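Local coordinates for protein extracellular ligand-binding receptor (Desulfohalobium retbaense DSM 5692, PDB 5ERE) that probably senses small molecules outside the cell, binding 2-oxo-4-methylpentanoic acid in a leucine-binding-protein-like module and cytosine in a separate Cache-type sensor module, at residues A120-L123 against T124-R128; M165-A168 against A169-A172; Y229-P232 against S233-Q236. One frame throughout, in Å; residues are numbered along the deposited sequence.

How the interactions relate
The three contacts are local and follow one another along the periplasmic-binding-protein part of the chain, each at a place where a regular element of one mixed sheet or its flanking helices meets a loop. Interaction 1 closes helix 112-123 ahead of strand 129-134, interaction 2 opens helix 168-175 after strand 154-160, and interaction 3 leads out of strand 228-232. None touches another: the nearest atoms of interactions 1 and 3 are about 6 Å apart, while the centres of interactions 2 and 3 lie about 30 Å apart. None forms part of the ligand pockets or the calcium site, although the Tyr231 side chain in interaction 3 is about 10 Å from bound 2-oxo-4-methylpentanoic acid.

Interaction 1 (A120-L123 against T124-R128); sequences AAYL and TDFER
Leu123 O receives the N-H of Phe126 at 3.1 Å, closing a type I beta turn over Leu123 to Phe126. Two weak bonds precede it, from Thr124 N to Ala120 O and from Asp125 N to Tyr122 O, the latter long at 3.4 Å. Beyond the backbone, Phe126 CE1 lies over one face of the Tyr122 ring, displaced toward its rim and 3.6 Å from Tyr122 CE2. The planes meet at 55°, an oblique aromatic pair. Tyr122 holds CG anti to its backbone N (chi1 -178°), which carries the ring back over the turn although its CB starts out away from it. The Phe126 edge also approaches the Tyr122 carbonyl, with CE1 3.5 Å from O. Aromatic residues suit this place because their broad rings also touch Gln205 of strand 205-208, while Leu123 turns its branched apolar chain onto Leu146 and Val183. The methyl CG2 of Thr124 packs beside late helical carbonyls, against Ala120 O and Ala121 O. The arrangement is a helix C-terminus unwinding through a beta turn, linking helix 112-123 to strand 129-134 in a periplasmic-binding-protein alpha/beta lobe.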
ATOM      1  N   ALA A 120      -1.645   6.340  -5.172  1.00 39.63           N
ATOM      2  CA  ALA A 120      -0.844   6.443  -6.395  1.00 50.83           C
ATOM      3  C   ALA A 120      -1.191   5.389  -7.435  1.00 54.06           C
ATOM      4  O   ALA A 120      -0.912   5.586  -8.611  1.00 55.43           O
ATOM      5  CB  ALA A 120       0.667   6.348  -6.057  1.00 46.80           C
ATOM      6  N   ALA A 121      -1.770   4.268  -7.017  1.00 44.57           N
ATOM      7  CA  ALA A 121      -2.133   3.227  -7.981  1.00 48.20           C
ATOM      8  C   ALA A 121      -3.265   3.688  -8.870  1.00 46.46           C
ATOM      9  O   ALA A 121      -3.394   3.227  -9.996  1.00 54.99           O
ATOM     10  CB  ALA A 121      -2.542   1.919  -7.286  1.00 35.52           C
ATOM     11  N   TYR A 122      -4.117   4.549  -8.325  1.00 42.12           N
ATOM     12  CA  TYR A 122      -5.227   5.118  -9.081  1.00 48.85           C
ATOM     13  C   TYR A 122      -4.750   6.323  -9.900  1.00 49.33           C
ATOM     14  O   TYR A 122      -5.050   6.428 -11.086  1.00 51.30           O
ATOM     15  CB  TYR A 122      -6.344   5.529  -8.126  1.00 46.56           C
ATOM     16  CG  TYR A 122      -7.573   6.088  -8.793  1.00 45.96           C
ATOM     17  CD1 TYR A 122      -8.388   5.272  -9.568  1.00 56.70           C
ATOM     18  CD2 TYR A 122      -7.940   7.419  -8.630  1.00 47.05           C
ATOM     19  CE1 TYR A 122      -9.525   5.759 -10.178  1.00 55.16           C
ATOM     20  CE2 TYR A 122      -9.074   7.929  -9.254  1.00 44.51           C
ATOM     21  CZ  TYR A 122      -9.866   7.085 -10.026  1.00 55.00           C
ATOM     22  OH  TYR A 122     -11.006   7.542 -10.647  1.00 62.56           O
ATOM     23  N   LEU A 123      -4.003   7.209  -9.246  1.00 42.08           N
ATOM     24  CA  LEU A 123      -3.651   8.521  -9.810  1.00 48.83           C
ATOM     25  C   LEU A 123      -2.705   8.409 -11.003  1.00 63.33           C
ATOM     26  O   LEU A 123      -2.557   9.359 -11.785  1.00 68.53           O
ATOM     27  CB  LEU A 123      -3.000   9.428  -8.744  1.00 46.90           C
ATOM     28  CG  LEU A 123      -3.900  10.083  -7.690  1.00 50.86           C
ATOM     29  CD1 LEU A 123      -3.125  11.044  -6.779  1.00 45.23           C
ATOM     30  CD2 LEU A 123      -5.053  10.794  -8.346  1.00 48.95           C
ATOM     31  N   THR A 124      -2.060   7.260 -11.141  1.00 58.78           N
ATOM     32  CA  THR A 124      -1.028   7.105 -12.143  1.00 67.58           C
ATOM     33  C   THR A 124      -1.631   7.092 -13.574  1.00 63.72           C
ATOM     34  O   THR A 124      -0.924   7.341 -14.528  1.00 59.44           O
ATOM     35  CB  THR A 124      -0.170   5.829 -11.845  1.00 59.26           C
ATOM     36  OG1 THR A 124       1.052   5.865 -12.595  1.00 60.82           O
ATOM     37  CG2 THR A 124      -0.928   4.539 -12.121  1.00 45.68           C
ATOM     38  N   ASP A 125      -2.940   6.872 -13.704  1.00 57.79           N
ATOM     39  CA  ASP A 125      -3.603   6.881 -15.011  1.00 69.00           C
ATOM     40  C   ASP A 125      -4.179   8.253 -15.378  1.00 72.65           C
ATOM     41  O   ASP A 125      -5.044   8.361 -16.254  1.00 77.01           O
ATOM     42  CB  ASP A 125      -4.713   5.837 -15.034  1.00 69.94           C
ATOM     43  CG  ASP A 125      -4.179   4.430 -14.872  1.00 76.63           C
ATOM     44  OD1 ASP A 125      -3.057   4.172 -15.360  1.00 76.44           O
ATOM     45  OD2 ASP A 125      -4.877   3.596 -14.251  1.00 79.46           O
ATOM     46  N   PHE A 126      -3.698   9.286 -14.691  1.00 69.62           N
ATOM     47  CA  PHE A 126      -4.100  10.664 -14.949  1.00 78.36           C
ATOM     48  C   PHE A 126      -2.861  11.493 -15.239  1.00 82.57           C
ATOM     49  O   PHE A 126      -1.949  11.549 -14.411  1.00 74.57           O
ATOM     50  CB  PHE A 126      -4.855  11.249 -13.760  1.00 69.01           C
ATOM     51  CG  PHE A 126      -6.143  10.546 -13.448  1.00 60.63           C
ATOM     52  CD1 PHE A 126      -6.165   9.412 -12.632  1.00 51.96           C
ATOM     53  CD2 PHE A 126      -7.335  11.015 -13.961  1.00 56.94           C
ATOM     54  CE1 PHE A 126      -7.352   8.782 -12.351  1.00 48.27           C
ATOM     55  CE2 PHE A 126      -8.523  10.384 -13.681  1.00 58.55           C
ATOM     56  CZ  PHE A 126      -8.533   9.265 -12.866  1.00 59.66           C
ATOM     57  N   GLU A 127      -2.824  12.126 -16.411  1.00 79.87           N
ATOM     58  CA  GLU A 127      -1.646  12.893 -16.804  1.00 79.62           C
ATOM     59  C   GLU A 127      -1.690  14.310 -16.242  1.00 67.80           C
ATOM     60  O   GLU A 127      -0.636  14.907 -16.033  1.00 55.92           O
ATOM     61  CB  GLU A 127      -1.491  12.929 -18.334  1.00 80.68           C
ATOM     62  CG  GLU A 127      -1.169  11.567 -18.955  1.00 80.09           C
ATOM     63  CD  GLU A 127       0.061  10.903 -18.350  1.00 74.96           C
ATOM     64  OE1 GLU A 127       1.184  11.431 -18.523  1.00 65.96           O
ATOM     65  OE2 GLU A 127      -0.092   9.853 -17.685  1.00 82.52           O
ATOM     66  N   ARG A 128      -2.890  14.832 -15.976  1.00 65.09           N
ATOM     67  CA  ARG A 128      -3.028  16.176 -15.395  1.00 77.35           C
ATOM     68  C   ARG A 128      -3.702  16.129 -14.011  1.00 62.46           C
ATOM     69  O   ARG A 128      -4.910  15.888 -13.912  1.00 60.42           O
ATOM     70  CB  ARG A 128      -3.834  17.108 -16.322  1.00 83.32           C
ATOM     71  CG  ARG A 128      -3.362  17.174 -17.771  1.00 98.19           C
ATOM     72  CD  ARG A 128      -3.440  18.601 -18.316  1.00101.84           C
ATOM     73  NE  ARG A 128      -2.219  19.325 -17.990  1.00103.46           N
ATOM     74  CZ  ARG A 128      -2.080  20.641 -18.040  1.00107.79           C
ATOM     75  NH1 ARG A 128      -3.095  21.410 -18.407  1.00131.84           N
ATOM     76  NH2 ARG A 128      -0.918  21.184 -17.714  1.00100.01           N
TER

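Interaction 2 (M165-A168 against A169-A172); sequences MDIA and AQLA
Gln170 folds its side chain back toward the start of its own helix and gives an N-H of NE2 to Asp166 O, 3.1 Å away. The donor lies in the carbonyl plane on a lone pair of that oxygen, with the acceptor tilted only 15° from the amide plane. A bend at chi2 (88°) makes this return possible, and the same turn brings OE1 to 3.1 Å from Ile167 CA. NE2 bonds two carbonyls, Asp166 O and, as the stronger partner, Glu159 O of strand 154-160, so the one amide ties both the approach to the helix and the neighbouring strand. A long amide side chain suits the place because it can span the gap to main-chain carbonyls.

The tight side is apolar. Ile167 and Leu171 sit one turn apart. Ile167 sets CG1 between its backbone N and carbonyl carbon (chi1 55°), which carries CD1 forward to Leu171 CD1 at 3.6 Å. Both buried side chains meet Gln196 of helix 190-199; branched aliphatic residues fill this seam well. Leu171 N also donates to Ile167 O at 2.9 Å.

On the solvent side the packing is slight. Ala168, Ala169 and Ala172 are exposed, small methyls suited to a solvent-facing surface, and Ala172 N makes a weak bond to Ala168 O. Ala168 N, though buried by this contact, has no partner in the model. Ala169 O also accepts from Thr173 OG1.

The loop residues lead into Ile167 at the N-cap position and then the first turn of helix 168-175, in the strand-loop-helix pattern of the periplasmic-binding-protein alpha/beta fold.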
HETATM    1  N   MSE A 165     -13.009  29.030   3.952  1.00 52.55           N
HETATM    2  CA  MSE A 165     -13.629  28.437   2.744  1.00 50.13           C
HETATM    3  C   MSE A 165     -13.738  29.448   1.596  1.00 58.48           C
HETATM    4  O   MSE A 165     -14.666  29.398   0.773  1.00 51.12           O
HETATM    5  CB  MSE A 165     -15.005  27.872   3.054  1.00 44.82           C
HETATM    6  CG  MSE A 165     -14.944  26.671   4.039  1.00 58.69           C
HETATM    7 SE   MSE A 165     -13.690  25.303   3.395  0.80 66.88          SE
HETATM    8  CE  MSE A 165     -14.706  24.606   1.908  1.00 53.18           C
ATOM      9  N   ASP A 166     -12.765  30.337   1.535  1.00 70.67           N
ATOM     10  CA  ASP A 166     -12.626  31.197   0.377  1.00 73.82           C
ATOM     11  C   ASP A 166     -11.753  30.498  -0.658  1.00 61.83           C
ATOM     12  O   ASP A 166     -10.536  30.550  -0.555  1.00 53.73           O
ATOM     13  CB  ASP A 166     -12.021  32.533   0.765  1.00 86.62           C
ATOM     14  CG  ASP A 166     -12.067  33.527  -0.379  1.00 97.29           C
ATOM     15  OD1 ASP A 166     -12.656  33.188  -1.434  1.00 86.04           O
ATOM     16  OD2 ASP A 166     -11.528  34.638  -0.221  1.00106.42           O
ATOM     17  N   ILE A 167     -12.379  29.852  -1.646  1.00 60.83           N
ATOM     18  CA  ILE A 167     -11.659  29.018  -2.612  1.00 65.24           C
ATOM     19  C   ILE A 167     -11.857  29.416  -4.088  1.00 71.57           C
ATOM     20  O   ILE A 167     -11.362  28.719  -4.976  1.00 68.06           O
ATOM     21  CB  ILE A 167     -12.069  27.551  -2.468  1.00 65.14           C
ATOM     22  CG1 ILE A 167     -13.589  27.423  -2.581  1.00 58.52           C
ATOM     23  CG2 ILE A 167     -11.581  26.994  -1.122  1.00 71.14           C
ATOM     24  CD1 ILE A 167     -14.066  26.002  -2.758  1.00 61.19           C
ATOM     25  N   ALA A 168     -12.576  30.513  -4.346  1.00 68.92           N
ATOM     26  CA  ALA A 168     -12.871  30.946  -5.721  1.00 73.68           C
ATOM     27  C   ALA A 168     -11.601  31.152  -6.549  1.00 72.01           C
ATOM     28  O   ALA A 168     -11.546  30.778  -7.727  1.00 76.27           O
ATOM     29  CB  ALA A 168     -13.697  32.229  -5.708  1.00 72.32           C
ATOM     30  N   ALA A 169     -10.589  31.751  -5.930  1.00 62.88           N
ATOM     31  CA  ALA A 169      -9.292  31.955  -6.572  1.00 69.93           C
ATOM     32  C   ALA A 169      -8.584  30.656  -6.910  1.00 75.85           C
ATOM     33  O   ALA A 169      -8.147  30.457  -8.049  1.00 65.98           O
ATOM     34  CB  ALA A 169      -8.396  32.788  -5.682  1.00 71.84           C
ATOM     35  N   GLN A 170      -8.442  29.794  -5.902  1.00 65.98           N
ATOM     36  CA  GLN A 170      -7.709  28.550  -6.056  1.00 54.69           C
ATOM     37  C   GLN A 170      -8.351  27.722  -7.139  1.00 55.94           C
ATOM     38  O   GLN A 170      -7.656  27.094  -7.926  1.00 57.05           O
ATOM     39  CB  GLN A 170      -7.686  27.750  -4.742  1.00 64.74           C
ATOM     40  CG  GLN A 170      -7.024  28.472  -3.600  1.00 61.15           C
ATOM     41  CD  GLN A 170      -7.998  29.341  -2.820  1.00 68.49           C
ATOM     42  OE1 GLN A 170      -8.850  30.045  -3.395  1.00 60.73           O
ATOM     43  NE2 GLN A 170      -7.883  29.294  -1.502  1.00 69.46           N
ATOM     44  N   LEU A 171      -9.686  27.728  -7.156  1.00 52.21           N
ATOM     45  CA  LEU A 171     -10.461  26.984  -8.137  1.00 59.30           C
ATOM     46  C   LEU A 171     -10.303  27.625  -9.534  1.00 69.97           C
ATOM     47  O   LEU A 171     -10.420  26.932 -10.545  1.00 65.35           O
ATOM     48  CB  LEU A 171     -11.944  26.940  -7.729  1.00 62.13           C
ATOM     49  CG  LEU A 171     -12.448  25.983  -6.634  1.00 68.12           C
ATOM     50  CD1 LEU A 171     -13.901  26.307  -6.335  1.00 68.68           C
ATOM     51  CD2 LEU A 171     -12.300  24.510  -7.014  1.00 60.68           C
ATOM     52  N   ALA A 172     -10.024  28.930  -9.585  1.00 67.68           N
ATOM     53  CA  ALA A 172      -9.805  29.612 -10.876  1.00 72.67           C
ATOM     54  C   ALA A 172      -8.455  29.192 -11.437  1.00 71.17           C
ATOM     55  O   ALA A 172      -8.367  28.726 -12.574  1.00 67.97           O
ATOM     56  CB  ALA A 172      -9.883  31.135 -10.727  1.00 71.61           C
TER

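Interaction 3 (Y229-P232 against S233-Q236); sequences YTYP and SYNQ
Ser233 follows directly on Pro232 and begins the loop that sets the next side chain beside strand 228-232. It is hydrogen-bonded through its backbone to Pro307 of strand 304-314. Serine, small and polar, suits the point where the strand ends and the chain enters a loop, with the rigid proline ring fixing the backbone before it.

Tyr234 carries the contact. Its OH meets Tyr231 OH at 2.7 Å in a short hydrogen bond whose proton could belong to either oxygen, and it arrives at the edge of the Tyr231 ring, near that ring's plane. The two rings are oblique, their planes at 58°, and Tyr231 CE2 comes within 3.9 Å of Tyr234 CZ. CG of Tyr234 is set between the backbone N and the carbonyl carbon (chi1 61°), which turns the ring back along the strand. Here the chain is leaving the C-terminal end of a strand in the mixed sheet of the periplasmic-binding-protein fold, whose antiparallel neighbour is strand 304-314. Tyrosine fits both positions, since a flat apolar body can be buried while its hydroxyl finds a polar partner. The Tyr234 ring also packs on Val257 of helix 254-271, and its CD2 lies 4.0 Å from Pro232 CB.

A water beside the Tyr231 edge and above the centre of the Tyr234 face donates to Pro232 O and to Tyr234 O, each at 2.7 Å, joining the carbonyls of strand and loop.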
ATOM      1  N   TYR A 229     -11.767   7.608  -3.271  1.00 38.98           N
ATOM      2  CA  TYR A 229     -10.830   7.956  -2.196  1.00 43.74           C
ATOM      3  C   TYR A 229     -10.255   6.727  -1.497  1.00 37.64           C
ATOM      4  O   TYR A 229     -10.821   5.631  -1.559  1.00 39.20           O
ATOM      5  CB  TYR A 229     -11.512   8.863  -1.165  1.00 43.16           C
ATOM      6  CG  TYR A 229     -12.709   8.227  -0.532  1.00 41.81           C
ATOM      7  CD1 TYR A 229     -13.913   8.170  -1.210  1.00 43.85           C
ATOM      8  CD2 TYR A 229     -12.643   7.656   0.762  1.00 36.78           C
ATOM      9  CE1 TYR A 229     -15.020   7.574  -0.654  1.00 43.59           C
ATOM     10  CE2 TYR A 229     -13.739   7.075   1.320  1.00 38.85           C
ATOM     11  CZ  TYR A 229     -14.935   7.028   0.613  1.00 40.41           C
ATOM     12  OH  TYR A 229     -16.044   6.439   1.164  1.00 39.17           O
ATOM     13  N   THR A 230      -9.100   6.913  -0.866  1.00 42.49           N
ATOM     14  CA  THR A 230      -8.510   5.856  -0.061  1.00 35.77           C
ATOM     15  C   THR A 230      -9.091   5.891   1.339  1.00 38.90           C
ATOM     16  O   THR A 230      -9.416   6.956   1.865  1.00 32.85           O
ATOM     17  CB  THR A 230      -7.005   5.962  -0.008  1.00 37.35           C
ATOM     18  OG1 THR A 230      -6.600   7.318   0.173  1.00 40.62           O
ATOM     19  CG2 THR A 230      -6.409   5.424  -1.272  1.00 37.59           C
ATOM     20  N   TYR A 231      -9.252   4.706   1.936  1.00 40.45           N
ATOM     21  CA  TYR A 231      -9.940   4.597   3.207  1.00 37.51           C
ATOM     22  C   TYR A 231      -9.567   3.265   3.928  1.00 33.42           C
ATOM     23  O   TYR A 231      -9.394   2.240   3.271  1.00 35.20           O
ATOM     24  CB  TYR A 231     -11.443   4.673   2.990  1.00 39.85           C
ATOM     25  CG  TYR A 231     -12.206   4.953   4.241  1.00 35.03           C
ATOM     26  CD1 TYR A 231     -12.275   6.232   4.745  1.00 34.50           C
ATOM     27  CD2 TYR A 231     -12.858   3.931   4.916  1.00 40.07           C
ATOM     28  CE1 TYR A 231     -12.954   6.492   5.906  1.00 34.77           C
ATOM     29  CE2 TYR A 231     -13.549   4.173   6.076  1.00 32.06           C
ATOM     30  CZ  TYR A 231     -13.594   5.442   6.570  1.00 35.24           C
ATOM     31  OH  TYR A 231     -14.278   5.672   7.719  1.00 32.85           O
ATOM     32  N   PRO A 232      -9.432   3.293   5.262  1.00 30.20           N
ATOM     33  CA  PRO A 232      -9.231   2.016   6.014  1.00 29.38           C
ATOM     34  C   PRO A 232     -10.272   0.963   5.726  1.00 37.17           C
ATOM     35  O   PRO A 232     -11.445   1.284   5.624  1.00 36.26           O
ATOM     36  CB  PRO A 232      -9.311   2.439   7.473  1.00 34.96           C
ATOM     37  CG  PRO A 232      -9.002   3.912   7.465  1.00 41.07           C
ATOM     38  CD  PRO A 232      -9.543   4.446   6.164  1.00 34.65           C
ATOM     39  N   SER A 233      -9.865  -0.290   5.590  1.00 38.39           N
ATOM     40  CA  SER A 233     -10.812  -1.298   5.112  1.00 31.90           C
ATOM     41  C   SER A 233     -11.620  -2.054   6.178  1.00 39.99           C
ATOM     42  O   SER A 233     -12.093  -3.142   5.888  1.00 52.90           O
ATOM     43  CB  SER A 233     -10.085  -2.345   4.273  1.00 32.19           C
ATOM     44  OG  SER A 233      -9.374  -3.215   5.096  1.00 44.24           O
ATOM     45  N   TYR A 234     -11.823  -1.496   7.366  1.00 41.26           N
ATOM     46  CA  TYR A 234     -12.557  -2.235   8.417  1.00 38.50           C
ATOM     47  C   TYR A 234     -13.993  -2.492   7.962  1.00 36.91           C
ATOM     48  O   TYR A 234     -14.578  -1.652   7.269  1.00 37.43           O
ATOM     49  CB  TYR A 234     -12.551  -1.455   9.738  1.00 34.70           C
ATOM     50  CG  TYR A 234     -13.205  -0.099   9.666  1.00 37.97           C
ATOM     51  CD1 TYR A 234     -14.594   0.038   9.682  1.00 40.86           C
ATOM     52  CD2 TYR A 234     -12.435   1.056   9.591  1.00 38.64           C
ATOM     53  CE1 TYR A 234     -15.190   1.297   9.596  1.00 41.50           C
ATOM     54  CE2 TYR A 234     -13.025   2.308   9.524  1.00 37.25           C
ATOM     55  CZ  TYR A 234     -14.384   2.430   9.515  1.00 42.22           C
ATOM     56  OH  TYR A 234     -14.938   3.698   9.425  1.00 46.80           O
ATOM     57  N   ASN A 235     -14.586  -3.615   8.350  1.00 40.95           N
ATOM     58  CA  ASN A 235     -15.999  -3.837   8.013  1.00 52.89           C
ATOM     59  C   ASN A 235     -16.964  -3.278   9.053  1.00 44.27           C
ATOM     60  O   ASN A 235     -16.575  -2.899  10.157  1.00 47.49           O
ATOM     61  CB  ASN A 235     -16.284  -5.329   7.812  1.00 65.09           C
ATOM     62  CG  ASN A 235     -16.007  -6.147   9.034  1.00 62.93           C
ATOM     63  OD1 ASN A 235     -16.342  -5.765  10.152  1.00 70.67           O
ATOM     64  ND2 ASN A 235     -15.392  -7.297   8.829  1.00 69.29           N
ATOM     65  N   GLN A 236     -18.244  -3.302   8.710  1.00 61.59           N
ATOM     66  CA  GLN A 236     -19.301  -2.769   9.565  1.00 65.08           C
ATOM     67  C   GLN A 236     -19.796  -3.747  10.606  1.00 57.74           C
ATOM     68  O   GLN A 236     -20.731  -3.457  11.326  1.00 66.89           O
ATOM     69  CB  GLN A 236     -20.483  -2.327   8.704  1.00 70.83           C
ATOM     70  CG  GLN A 236     -20.084  -1.387   7.578  1.00 74.09           C
ATOM     71  CD  GLN A 236     -19.316  -0.180   8.075  1.00 79.72           C
ATOM     72  OE1 GLN A 236     -19.589   0.338   9.162  1.00 77.70           O
ATOM     73  NE2 GLN A 236     -18.337   0.275   7.282  1.00 82.48           N
TER
HETATM   74  O   HOH W   1     -14.082   0.587   5.935  1.00 44.69           O